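Local coordinates for protein lithostathine (Homo sapiens, PDB 1QDD) that might inhibit spontaneous calcium carbonate precipitation and may be associated with regeneration of pancreas and brain, at residues E30-W35 / T71-V76; V36-Y41 / F136-K141; I78-P83 / W89-G94; C115-S120 / K126-P131. The protein carries 1 engineered substitution. One frame throughout, in Å; residues are numbered along the deposited sequence.

All four contacts lie in the C-type lectin domain. Contacts 1 and 2 have centres about 9 Å apart; strand 136-143 of contact 2 is the sheet neighbour of both strands of contact 1, and its Ser137 is hydrogen-bonded to Asp73 of contact 1. Contact 4 lies about 11 Å from contact 1, centre to centre, and continues the same sheet, because strand 115-119 pairs with strand 75-78. Contact 3 is a separate two-stranded hairpin about 12 Å, centre to centre, from both contact 2 and contact 4. Asp39 of contact 2 reaches it through Ser92, and Val116 of contact 4 packs on Trp89. The glycan O-linked to Thr5 is contacted by residues of the N-terminal peptide, none of them in these contacts.

Contact 1 (E30-W35 / T71-V76); sequences EDRETW and TDDFNV
Arg32 and Asp73 meet end-on in a two-pronged salt bridge, and this is the close-set part of an otherwise small surface contact that buries 145 Å² in all. NH1 of Arg32 donates to OD1 of Asp73 over 2.7 Å, and NH2 of Arg32 donates to OD2 of Asp73, also over 2.7 Å. Both oxygens are approached from the syn side. The two flat groups are not coplanar, however: their planes stand 39° apart, and N-H...O angles near 142° show that neither bond is straight. The bend at chi2 of Arg32 (89°) turns the guanidinium across to the other segment. Asp73 OD1 has a second partner in Ser137 OG, so the carboxylate is held from two directions.

On the solvent side, the exposed Glu30 is joined to Thr71 by a single hydrogen bond, with a water beside it. The straight chain of Glu30 and the side chain of Thr71 pass alongside, pointing opposite ways, and OG1 of Thr71 donates to OE2 of Glu30 over 2.8 Å, on the anti side of that carboxylate. The same OG1 accepts from N of Asp73 at 3.1 Å, closing an ST turn at Thr71-Asp73. Glu30 OE2 and Asp73 OD2 are only 4.5 Å apart; their like charges are probably eased by Arg32 and by the water, which donates to Glu30 OE2 and, weakly, to Asp73 OD2, while accepting from Asp72 N.

The contact joins strand 24-33 to the loop between helix 56-68 and strand 75-78, with strand 136-143 pairing with both strands.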
# COMPACT_ATOMS: atom_id res chain seq x y z
N GLU A 30 12.06 2.13 -1.78
CA GLU A 30 12.36 3.38 -2.47
C GLU A 30 12.65 3.24 -3.94
O GLU A 30 12.90 4.25 -4.64
CB GLU A 30 13.46 4.16 -1.72
CG GLU A 30 13.32 5.68 -1.86
CD GLU A 30 14.31 6.43 -0.99
OE1 GLU A 30 15.52 6.25 -1.20
OE2 GLU A 30 13.88 7.19 -0.10
N ASP A 31 12.52 2.08 -4.55
CA ASP A 31 12.63 1.87 -5.98
C ASP A 31 11.47 2.51 -6.73
O ASP A 31 10.31 2.29 -6.32
CB ASP A 31 12.58 0.36 -6.22
CG ASP A 31 12.80 -0.06 -7.66
OD1 ASP A 31 13.34 0.73 -8.45
OD2 ASP A 31 12.43 -1.21 -7.95
N ARG A 32 11.73 3.19 -7.83
CA ARG A 32 10.70 3.85 -8.62
C ARG A 32 10.24 2.97 -9.76
O ARG A 32 11.00 2.62 -10.67
CB ARG A 32 11.23 5.20 -9.12
CG ARG A 32 11.54 6.18 -8.00
CD ARG A 32 12.96 6.04 -7.47
NE ARG A 32 13.36 7.25 -6.75
CZ ARG A 32 12.96 7.61 -5.53
NH1 ARG A 32 12.14 6.84 -4.84
NH2 ARG A 32 13.40 8.76 -5.03
N GLU A 33 9.02 2.47 -9.67
CA GLU A 33 8.42 1.53 -10.60
C GLU A 33 6.99 1.97 -10.96
O GLU A 33 6.38 2.72 -10.19
CB GLU A 33 8.35 0.13 -9.99
CG GLU A 33 9.66 -0.50 -9.56
CD GLU A 33 10.54 -1.05 -10.66
OE1 GLU A 33 10.13 -1.16 -11.84
OE2 GLU A 33 11.70 -1.42 -10.37
N THR A 34 6.49 1.50 -12.10
CA THR A 34 5.09 1.72 -12.43
C THR A 34 4.18 1.01 -11.42
O THR A 34 4.63 0.10 -10.72
CB THR A 34 4.75 1.24 -13.86
OG1 THR A 34 4.92 -0.18 -13.86
CG2 THR A 34 5.62 1.89 -14.92
N TRP A 35 2.90 1.36 -11.38
CA TRP A 35 1.99 0.74 -10.42
C TRP A 35 1.94 -0.78 -10.58
O TRP A 35 2.05 -1.52 -9.60
CB TRP A 35 0.60 1.37 -10.54
CG TRP A 35 -0.40 0.89 -9.52
CD1 TRP A 35 -0.72 1.48 -8.33
CD2 TRP A 35 -1.26 -0.25 -9.62
NE1 TRP A 35 -1.70 0.77 -7.67
CE2 TRP A 35 -2.04 -0.30 -8.46
CE3 TRP A 35 -1.43 -1.25 -10.60
CZ2 TRP A 35 -2.96 -1.33 -8.21
CZ3 TRP A 35 -2.36 -2.26 -10.36
CH2 TRP A 35 -3.09 -2.28 -9.17
N THR A 71 12.69 9.24 3.78
CA THR A 71 12.57 9.56 2.36
C THR A 71 12.25 11.02 2.09
O THR A 71 11.50 11.65 2.84
CB THR A 71 11.52 8.64 1.68
OG1 THR A 71 11.62 8.80 0.25
CG2 THR A 71 10.08 8.88 2.09
N ASP A 72 12.74 11.52 0.96
CA ASP A 72 12.39 12.82 0.41
C ASP A 72 11.35 12.71 -0.71
O ASP A 72 11.00 13.72 -1.34
CB ASP A 72 13.64 13.55 -0.12
CG ASP A 72 14.59 13.95 1.00
OD1 ASP A 72 15.78 13.54 0.91
OD2 ASP A 72 14.12 14.58 1.96
N ASP A 73 10.79 11.53 -0.94
CA ASP A 73 9.79 11.33 -1.99
C ASP A 73 8.49 12.09 -1.77
O ASP A 73 8.07 12.30 -0.65
CB ASP A 73 9.50 9.83 -2.15
CG ASP A 73 10.59 9.05 -2.83
OD1 ASP A 73 10.40 7.83 -3.05
OD2 ASP A 73 11.66 9.60 -3.17
N PHE A 74 7.85 12.49 -2.87
CA PHE A 74 6.59 13.22 -2.83
C PHE A 74 5.37 12.31 -2.96
O PHE A 74 4.31 12.71 -2.48
CB PHE A 74 6.56 14.28 -3.95
CG PHE A 74 7.64 15.32 -3.82
CD1 PHE A 74 8.74 15.31 -4.66
CD2 PHE A 74 7.51 16.32 -2.88
CE1 PHE A 74 9.72 16.28 -4.54
CE2 PHE A 74 8.50 17.29 -2.74
CZ PHE A 74 9.60 17.25 -3.57
N ASN A 75 5.48 11.22 -3.68
CA ASN A 75 4.37 10.31 -3.99
C ASN A 75 4.76 8.86 -3.75
O ASN A 75 5.86 8.46 -4.12
CB ASN A 75 3.93 10.41 -5.45
CG ASN A 75 3.20 11.69 -5.76
OD1 ASN A 75 2.03 11.85 -5.45
ND2 ASN A 75 3.95 12.65 -6.31
N VAL A 76 3.91 8.09 -3.08
CA VAL A 76 4.16 6.69 -2.77
C VAL A 76 2.96 5.85 -3.19
O VAL A 76 1.83 6.15 -2.77
CB VAL A 76 4.46 6.47 -1.27
CG1 VAL A 76 4.71 5.00 -0.95
CG2 VAL A 76 5.66 7.31 -0.82
O HOH W 1 14.37 10.17 -1.06

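Contact 2 (V36-Y41 / F136-K141); sequences VDADLY and FSFVCK
Phe138, Ala38 and Tyr41 form the centre of a helix-on-sheet packing in the C-type lectin fold, where helix 35-44 lies against strand 136-143. The short segments run at 35° to each other with their axes 8.9 Å apart, close enough for the small Ala38 to sit over an aromatic face, offset toward CG and CD2. CB of Ala38 lies 3.8 Å from the ring centroid of Phe138, which meets the geometry of a CH-pi contact. Phe138 has its CG between the backbone N and the carbonyl carbon (chi1 55°), a placement that presents this face to the helix.

Tyr41 comes in one helical turn later. The edge of Phe138 is directed toward the face of Tyr41 in an offset edge-to-face pair, with centroids 5.7 Å apart and planes at 67°. The approach is closest between Tyr41 CD2 and Phe138 CE1, at 3.8 Å. Leu50 of strand 49-50 packs on both Ala38 and Phe138, adding a further apolar side chain to this layer.

Cys140 ties helix to strand covalently through its disulfide with Cys42, and its SG lies at the edge of the Tyr41 ring, 4.3 Å from CD2 of Tyr41.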
# COMPACT_ATOMS: atom_id res chain seq x y z
N VAL A 36 1.81 -1.26 -11.82
CA VAL A 36 1.76 -2.71 -12.07
C VAL A 36 3.04 -3.42 -11.66
O VAL A 36 3.02 -4.49 -11.06
CB VAL A 36 1.45 -3.00 -13.56
CG1 VAL A 36 1.64 -4.47 -13.92
CG2 VAL A 36 0.02 -2.58 -13.90
N ASP A 37 4.19 -2.84 -11.99
CA ASP A 37 5.48 -3.43 -11.65
C ASP A 37 5.74 -3.43 -10.15
O ASP A 37 6.33 -4.38 -9.62
CB ASP A 37 6.62 -2.76 -12.43
CG ASP A 37 6.61 -3.09 -13.91
OD1 ASP A 37 5.89 -4.03 -14.32
OD2 ASP A 37 7.32 -2.41 -14.68
N ALA A 38 5.26 -2.42 -9.43
CA ALA A 38 5.35 -2.36 -7.97
C ALA A 38 4.49 -3.48 -7.36
O ALA A 38 4.97 -4.19 -6.47
CB ALA A 38 4.92 -1.00 -7.46
N ASP A 39 3.26 -3.65 -7.83
CA ASP A 39 2.42 -4.73 -7.30
C ASP A 39 3.03 -6.10 -7.57
O ASP A 39 2.99 -6.97 -6.69
CB ASP A 39 1.00 -4.63 -7.84
CG ASP A 39 0.02 -5.49 -7.07
OD1 ASP A 39 -0.24 -5.24 -5.88
OD2 ASP A 39 -0.53 -6.45 -7.67
N LEU A 40 3.65 -6.30 -8.72
CA LEU A 40 4.33 -7.57 -9.02
C LEU A 40 5.50 -7.80 -8.09
O LEU A 40 5.71 -8.93 -7.62
CB LEU A 40 4.77 -7.59 -10.49
CG LEU A 40 3.65 -7.78 -11.52
CD1 LEU A 40 4.18 -7.59 -12.94
CD2 LEU A 40 2.97 -9.14 -11.39
N TYR A 41 6.28 -6.78 -7.72
CA TYR A 41 7.37 -6.93 -6.76
C TYR A 41 6.80 -7.43 -5.45
O TYR A 41 7.29 -8.38 -4.81
CB TYR A 41 8.15 -5.62 -6.56
CG TYR A 41 9.28 -5.75 -5.56
CD1 TYR A 41 10.60 -5.94 -5.98
CD2 TYR A 41 9.07 -5.69 -4.19
CE1 TYR A 41 11.64 -6.07 -5.07
CE2 TYR A 41 10.09 -5.84 -3.28
CZ TYR A 41 11.38 -6.02 -3.72
OH TYR A 41 12.40 -6.17 -2.79
N PHE A 136 7.02 5.60 -9.15
CA PHE A 136 7.09 5.99 -7.76
C PHE A 136 7.56 4.85 -6.86
O PHE A 136 7.52 3.66 -7.21
CB PHE A 136 5.68 6.41 -7.26
CG PHE A 136 5.05 7.61 -7.89
CD1 PHE A 136 5.78 8.71 -8.32
CD2 PHE A 136 3.66 7.68 -8.02
CE1 PHE A 136 5.17 9.81 -8.90
CE2 PHE A 136 3.05 8.79 -8.58
CZ PHE A 136 3.80 9.86 -9.02
N SER A 137 7.99 5.22 -5.64
CA SER A 137 8.28 4.26 -4.57
C SER A 137 6.95 3.68 -4.07
O SER A 137 5.86 4.11 -4.51
CB SER A 137 9.02 4.97 -3.45
OG SER A 137 8.27 6.10 -3.02
N PHE A 138 6.97 2.69 -3.19
CA PHE A 138 5.76 1.93 -2.84
C PHE A 138 5.85 1.21 -1.52
O PHE A 138 6.94 0.99 -0.97
CB PHE A 138 5.46 0.92 -3.98
CG PHE A 138 6.55 -0.03 -4.36
CD1 PHE A 138 6.59 -1.32 -3.85
CD2 PHE A 138 7.52 0.33 -5.29
CE1 PHE A 138 7.56 -2.22 -4.26
CE2 PHE A 138 8.48 -0.57 -5.69
CZ PHE A 138 8.51 -1.85 -5.18
N VAL A 139 4.70 0.84 -0.97
CA VAL A 139 4.61 0.07 0.27
C VAL A 139 3.94 -1.28 -0.03
O VAL A 139 2.88 -1.31 -0.67
CB VAL A 139 3.81 0.78 1.38
CG1 VAL A 139 3.63 -0.08 2.63
CG2 VAL A 139 4.46 2.10 1.77
N CYS A 140 4.52 -2.38 0.44
CA CYS A 140 3.96 -3.72 0.35
C CYS A 140 3.42 -4.21 1.69
O CYS A 140 3.88 -3.81 2.75
CB CYS A 140 4.99 -4.75 -0.15
SG CYS A 140 5.80 -4.46 -1.73
N LYS A 141 2.44 -5.11 1.63
CA LYS A 141 1.80 -5.74 2.78
C LYS A 141 1.69 -7.25 2.53
O LYS A 141 1.25 -7.64 1.45
CB LYS A 141 0.40 -5.13 2.99
CG LYS A 141 -0.50 -5.74 4.05
CD LYS A 141 -1.85 -5.04 4.10
CE LYS A 141 -2.85 -5.65 5.06
NZ LYS A 141 -4.13 -4.86 5.04

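Contact 3 (I78-P83 / W89-G94); sequences IGLHDP and WHWSSG
Trp91 carries Leu80 over one face: CD1 of Leu80 lies 3.8 Å from the centroid of the six-membered ring of Trp91 and 15° off its normal, a CH-pi contact. At the edge of the same indole, CD1 of Ile78 touches CH2 of Trp91 at 3.9 Å. Trp89 is met in a similar way by Asp82, whose CB stands over one face, 3.9 Å from the centroid of the six-membered ring of Trp89. The carboxylate of Asp82 is engaged elsewhere, in a salt bridge with Arg87. His81 has Pro83 CD over the centre of one face, while His90 O lies at its edge, 3.3 Å from CD2 of His81.

The backbones pair as a short antiparallel hairpin. His81 and His90 form the hydrogen-bonded pair: N of His90 donates to O of His81 over 2.9 Å at 166°, and N of His81 returns a bond to O of His90 over 3.1 Å. Leu80 and Trp91 are the adjacent non-hydrogen-bonded pair; as cross-strand partners their side chains share a face, the opposite one to His81 and His90. Beyond it, N of Ser92 donates to O of Gly79 over 2.9 Å, just where the chain turns a corner, and Ser92 is the second residue of a type I turn from Trp91 to Gly94.

This hairpin stands apart from the main sheet yet is packed against it. Trp35 at the start of helix 35-44 stacks on His81, Asp39 of that helix binds Ser92 OG, and Val116 of strand 115-119 touches Ile78, Leu80 and Trp89.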
# COMPACT_ATOMS: atom_id res chain seq x y z
N ILE A 78 0.02 3.05 -3.38
CA ILE A 78 -0.81 2.14 -2.60
C ILE A 78 -1.60 1.29 -3.62
O ILE A 78 -1.60 1.58 -4.81
CB ILE A 78 -1.69 2.77 -1.53
CG1 ILE A 78 -2.73 3.72 -2.13
CG2 ILE A 78 -0.82 3.51 -0.50
CD1 ILE A 78 -3.74 4.26 -1.12
N GLY A 79 -2.27 0.23 -3.15
CA GLY A 79 -2.93 -0.71 -4.04
C GLY A 79 -4.26 -0.39 -4.67
O GLY A 79 -4.91 -1.35 -5.16
N LEU A 80 -4.74 0.83 -4.65
CA LEU A 80 -6.05 1.19 -5.17
C LEU A 80 -5.98 1.62 -6.62
O LEU A 80 -5.07 2.39 -7.00
CB LEU A 80 -6.70 2.27 -4.29
CG LEU A 80 -8.23 2.41 -4.38
CD1 LEU A 80 -8.95 1.28 -3.68
CD2 LEU A 80 -8.69 3.74 -3.77
N HIS A 81 -6.88 1.13 -7.46
CA HIS A 81 -6.90 1.48 -8.88
C HIS A 81 -8.31 1.37 -9.44
O HIS A 81 -9.20 0.80 -8.79
CB HIS A 81 -5.89 0.65 -9.68
CG HIS A 81 -6.22 -0.80 -9.84
ND1 HIS A 81 -6.10 -1.44 -11.07
CD2 HIS A 81 -6.61 -1.75 -8.97
CE1 HIS A 81 -6.43 -2.71 -10.92
NE2 HIS A 81 -6.76 -2.93 -9.67
N ASP A 82 -8.53 1.93 -10.61
CA ASP A 82 -9.82 1.97 -11.32
C ASP A 82 -9.64 1.18 -12.61
O ASP A 82 -9.32 1.77 -13.66
CB ASP A 82 -10.17 3.44 -11.58
CG ASP A 82 -11.44 3.71 -12.36
OD1 ASP A 82 -12.19 2.74 -12.59
OD2 ASP A 82 -11.66 4.88 -12.76
N PRO A 83 -9.77 -0.14 -12.56
CA PRO A 83 -9.46 -0.98 -13.70
C PRO A 83 -10.30 -0.83 -14.94
O PRO A 83 -9.74 -1.05 -16.03
CB PRO A 83 -9.52 -2.40 -13.14
CG PRO A 83 -10.39 -2.32 -11.94
CD PRO A 83 -10.18 -0.94 -11.37
N TRP A 89 -13.49 1.86 -7.78
CA TRP A 89 -12.18 1.58 -7.21
C TRP A 89 -12.06 0.22 -6.57
O TRP A 89 -12.98 -0.28 -5.91
CB TRP A 89 -11.80 2.68 -6.19
CG TRP A 89 -11.82 4.05 -6.79
CD1 TRP A 89 -12.87 4.92 -6.81
CD2 TRP A 89 -10.77 4.68 -7.52
NE1 TRP A 89 -12.54 6.05 -7.51
CE2 TRP A 89 -11.25 5.93 -7.97
CE3 TRP A 89 -9.47 4.32 -7.87
CZ2 TRP A 89 -10.47 6.81 -8.71
CZ3 TRP A 89 -8.69 5.19 -8.61
CH2 TRP A 89 -9.20 6.42 -9.03
N HIS A 90 -10.93 -0.46 -6.76
CA HIS A 90 -10.67 -1.75 -6.17
C HIS A 90 -9.25 -1.85 -5.62
O HIS A 90 -8.31 -1.24 -6.16
CB HIS A 90 -10.75 -2.89 -7.22
CG HIS A 90 -12.13 -3.10 -7.77
ND1 HIS A 90 -13.02 -4.01 -7.25
CD2 HIS A 90 -12.76 -2.49 -8.81
CE1 HIS A 90 -14.16 -3.95 -7.95
NE2 HIS A 90 -14.02 -3.04 -8.89
N TRP A 91 -9.05 -2.63 -4.58
CA TRP A 91 -7.73 -2.93 -4.02
C TRP A 91 -7.16 -4.11 -4.80
O TRP A 91 -7.87 -5.10 -5.07
CB TRP A 91 -7.79 -3.32 -2.53
CG TRP A 91 -8.10 -2.19 -1.61
CD1 TRP A 91 -9.27 -2.01 -0.92
CD2 TRP A 91 -7.30 -1.04 -1.31
NE1 TRP A 91 -9.23 -0.83 -0.20
CE2 TRP A 91 -8.01 -0.22 -0.42
CE3 TRP A 91 -6.01 -0.64 -1.69
CZ2 TRP A 91 -7.53 1.00 0.04
CZ3 TRP A 91 -5.52 0.57 -1.23
CH2 TRP A 91 -6.28 1.37 -0.37
N SER A 92 -5.88 -4.11 -5.14
CA SER A 92 -5.24 -5.20 -5.87
C SER A 92 -5.31 -6.50 -5.07
O SER A 92 -5.33 -7.58 -5.70
CB SER A 92 -3.80 -4.85 -6.25
OG SER A 92 -2.97 -4.70 -5.13
N SER A 93 -5.35 -6.48 -3.76
CA SER A 93 -5.47 -7.69 -2.95
C SER A 93 -6.86 -8.30 -2.97
O SER A 93 -7.02 -9.43 -2.47
CB SER A 93 -5.14 -7.39 -1.49
OG SER A 93 -6.12 -6.55 -0.92
N GLY A 94 -7.89 -7.59 -3.43
CA GLY A 94 -9.25 -8.12 -3.43
C GLY A 94 -10.06 -7.70 -2.23
O GLY A 94 -11.26 -8.04 -2.14

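Contact 4 (C115-S120 / K126-P131); sequences CVSLTS and KWKDVP
A beta hairpin of strands 115-119 and 127-130 makes this contact in the C-type lectin domain, with the short strand axes 4.7 Å apart and running at 140°. Two hydrogen-bonded pairs establish the register. In the first, N of Val130 donates to O of Cys115 over 2.9 Å at 168°, and N of Cys115 donates back to O of Val130. In the second, N of Ser117 meets O of Lys128 over 3.0 Å at 170°, in the carbonyl plane, and N of Lys128 donates to O of Ser117. A longer bond of 3.3 Å from Thr119 N to Lys126 O ends the series.

Side chains alternate between the faces. On one, CG1 of Val116 reaches CB of Trp127 at 3.7 Å, and CD2 of Leu118 lies 3.5 Å from CD1 of Trp127, Leu118 and Trp127 running side by side while Val116 crosses obliquely. Trp127 also meets Trp102 edge-to-face. The other face carries Cys115, disulfide-bonded to Cys132, with Ser117, Lys128 and Val130. CG2 of Thr119 rests on CB of Lys128 at 3.9 Å.

Polar ends find partners beyond the hairpin: Ser117 OG with Asn75, Asp129 with Gly113 and Arg87. Backbone bonding thus sets the strand pairing, Val116 and Leu118 pack against Trp127 on the face that also carries the buried Asp129, and the salt bridge with Arg87 probably stabilises that residue's negative charge.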
# COMPACT_ATOMS: atom_id res chain seq x y z
N CYS A 115 -4.72 5.20 -10.95
CA CYS A 115 -3.96 4.55 -9.89
C CYS A 115 -3.81 5.57 -8.77
O CYS A 115 -3.96 6.78 -9.01
CB CYS A 115 -2.61 4.03 -10.36
SG CYS A 115 -2.73 2.55 -11.40
N VAL A 116 -3.58 5.16 -7.52
CA VAL A 116 -3.57 6.04 -6.37
C VAL A 116 -2.26 6.08 -5.59
O VAL A 116 -1.64 5.04 -5.31
CB VAL A 116 -4.72 5.64 -5.42
CG1 VAL A 116 -4.80 6.56 -4.20
CG2 VAL A 116 -6.06 5.67 -6.16
N SER A 117 -1.84 7.31 -5.25
CA SER A 117 -0.66 7.51 -4.42
C SER A 117 -0.98 8.29 -3.15
O SER A 117 -1.93 9.09 -3.09
CB SER A 117 0.41 8.26 -5.21
OG SER A 117 -0.01 9.57 -5.56
N LEU A 118 -0.14 8.13 -2.14
CA LEU A 118 -0.10 8.95 -0.93
C LEU A 118 0.79 10.18 -1.16
O LEU A 118 1.84 10.05 -1.80
CB LEU A 118 0.48 8.17 0.24
CG LEU A 118 -0.23 6.88 0.65
CD1 LEU A 118 0.62 6.08 1.64
CD2 LEU A 118 -1.60 7.16 1.22
N THR A 119 0.41 11.33 -0.63
CA THR A 119 1.15 12.56 -0.90
C THR A 119 1.91 13.05 0.32
O THR A 119 1.41 13.11 1.45
CB THR A 119 0.19 13.66 -1.43
OG1 THR A 119 -0.80 13.93 -0.45
CG2 THR A 119 -0.49 13.25 -2.73
N SER A 120 3.16 13.48 0.09
CA SER A 120 3.98 14.05 1.16
C SER A 120 3.45 15.35 1.74
O SER A 120 3.62 15.58 2.94
CB SER A 120 5.42 14.26 0.71
OG SER A 120 5.55 15.27 -0.26
N LYS A 126 -3.30 11.42 2.94
CA LYS A 126 -4.35 11.61 1.94
C LYS A 126 -3.91 11.10 0.57
O LYS A 126 -2.73 10.94 0.29
CB LYS A 126 -4.81 13.06 1.84
CG LYS A 126 -5.29 13.73 3.11
CD LYS A 126 -6.72 13.37 3.44
CE LYS A 126 -7.25 14.13 4.65
NZ LYS A 126 -8.51 13.50 5.15
N TRP A 127 -4.88 10.81 -0.28
CA TRP A 127 -4.74 10.13 -1.55
C TRP A 127 -4.96 11.02 -2.76
O TRP A 127 -5.82 11.91 -2.74
CB TRP A 127 -5.80 9.02 -1.62
CG TRP A 127 -5.81 7.99 -0.52
CD1 TRP A 127 -4.91 7.80 0.48
CD2 TRP A 127 -6.82 6.98 -0.33
NE1 TRP A 127 -5.27 6.75 1.29
CE2 TRP A 127 -6.44 6.23 0.81
CE3 TRP A 127 -7.98 6.65 -1.02
CZ2 TRP A 127 -7.21 5.16 1.26
CZ3 TRP A 127 -8.75 5.58 -0.56
CH2 TRP A 127 -8.35 4.86 0.57
N LYS A 128 -4.25 10.74 -3.84
CA LYS A 128 -4.42 11.43 -5.12
C LYS A 128 -4.44 10.41 -6.24
O LYS A 128 -3.65 9.47 -6.25
CB LYS A 128 -3.26 12.40 -5.31
CG LYS A 128 -3.14 13.19 -6.59
CD LYS A 128 -2.07 14.25 -6.39
CE LYS A 128 -0.66 13.79 -6.73
NZ LYS A 128 0.19 15.02 -6.90
N ASP A 129 -5.32 10.60 -7.22
CA ASP A 129 -5.36 9.81 -8.45
C ASP A 129 -4.34 10.32 -9.46
O ASP A 129 -4.32 11.54 -9.71
CB ASP A 129 -6.76 9.80 -9.08
CG ASP A 129 -7.36 11.15 -9.40
OD1 ASP A 129 -7.37 12.00 -8.50
OD2 ASP A 129 -7.83 11.36 -10.54
N VAL A 130 -3.53 9.47 -10.03
CA VAL A 130 -2.46 9.82 -10.96
C VAL A 130 -2.35 8.78 -12.06
O VAL A 130 -2.90 7.68 -11.93
CB VAL A 130 -1.10 9.89 -10.22
CG1 VAL A 130 -0.95 11.08 -9.29
CG2 VAL A 130 -0.86 8.60 -9.43
N PRO A 131 -1.63 9.04 -13.15
CA PRO A 131 -1.44 8.07 -14.21
C PRO A 131 -0.71 6.84 -13.69
O PRO A 131 0.32 6.93 -13.00
CB PRO A 131 -0.59 8.82 -15.24
CG PRO A 131 -0.87 10.26 -14.98
CD PRO A 131 -1.03 10.37 -13.48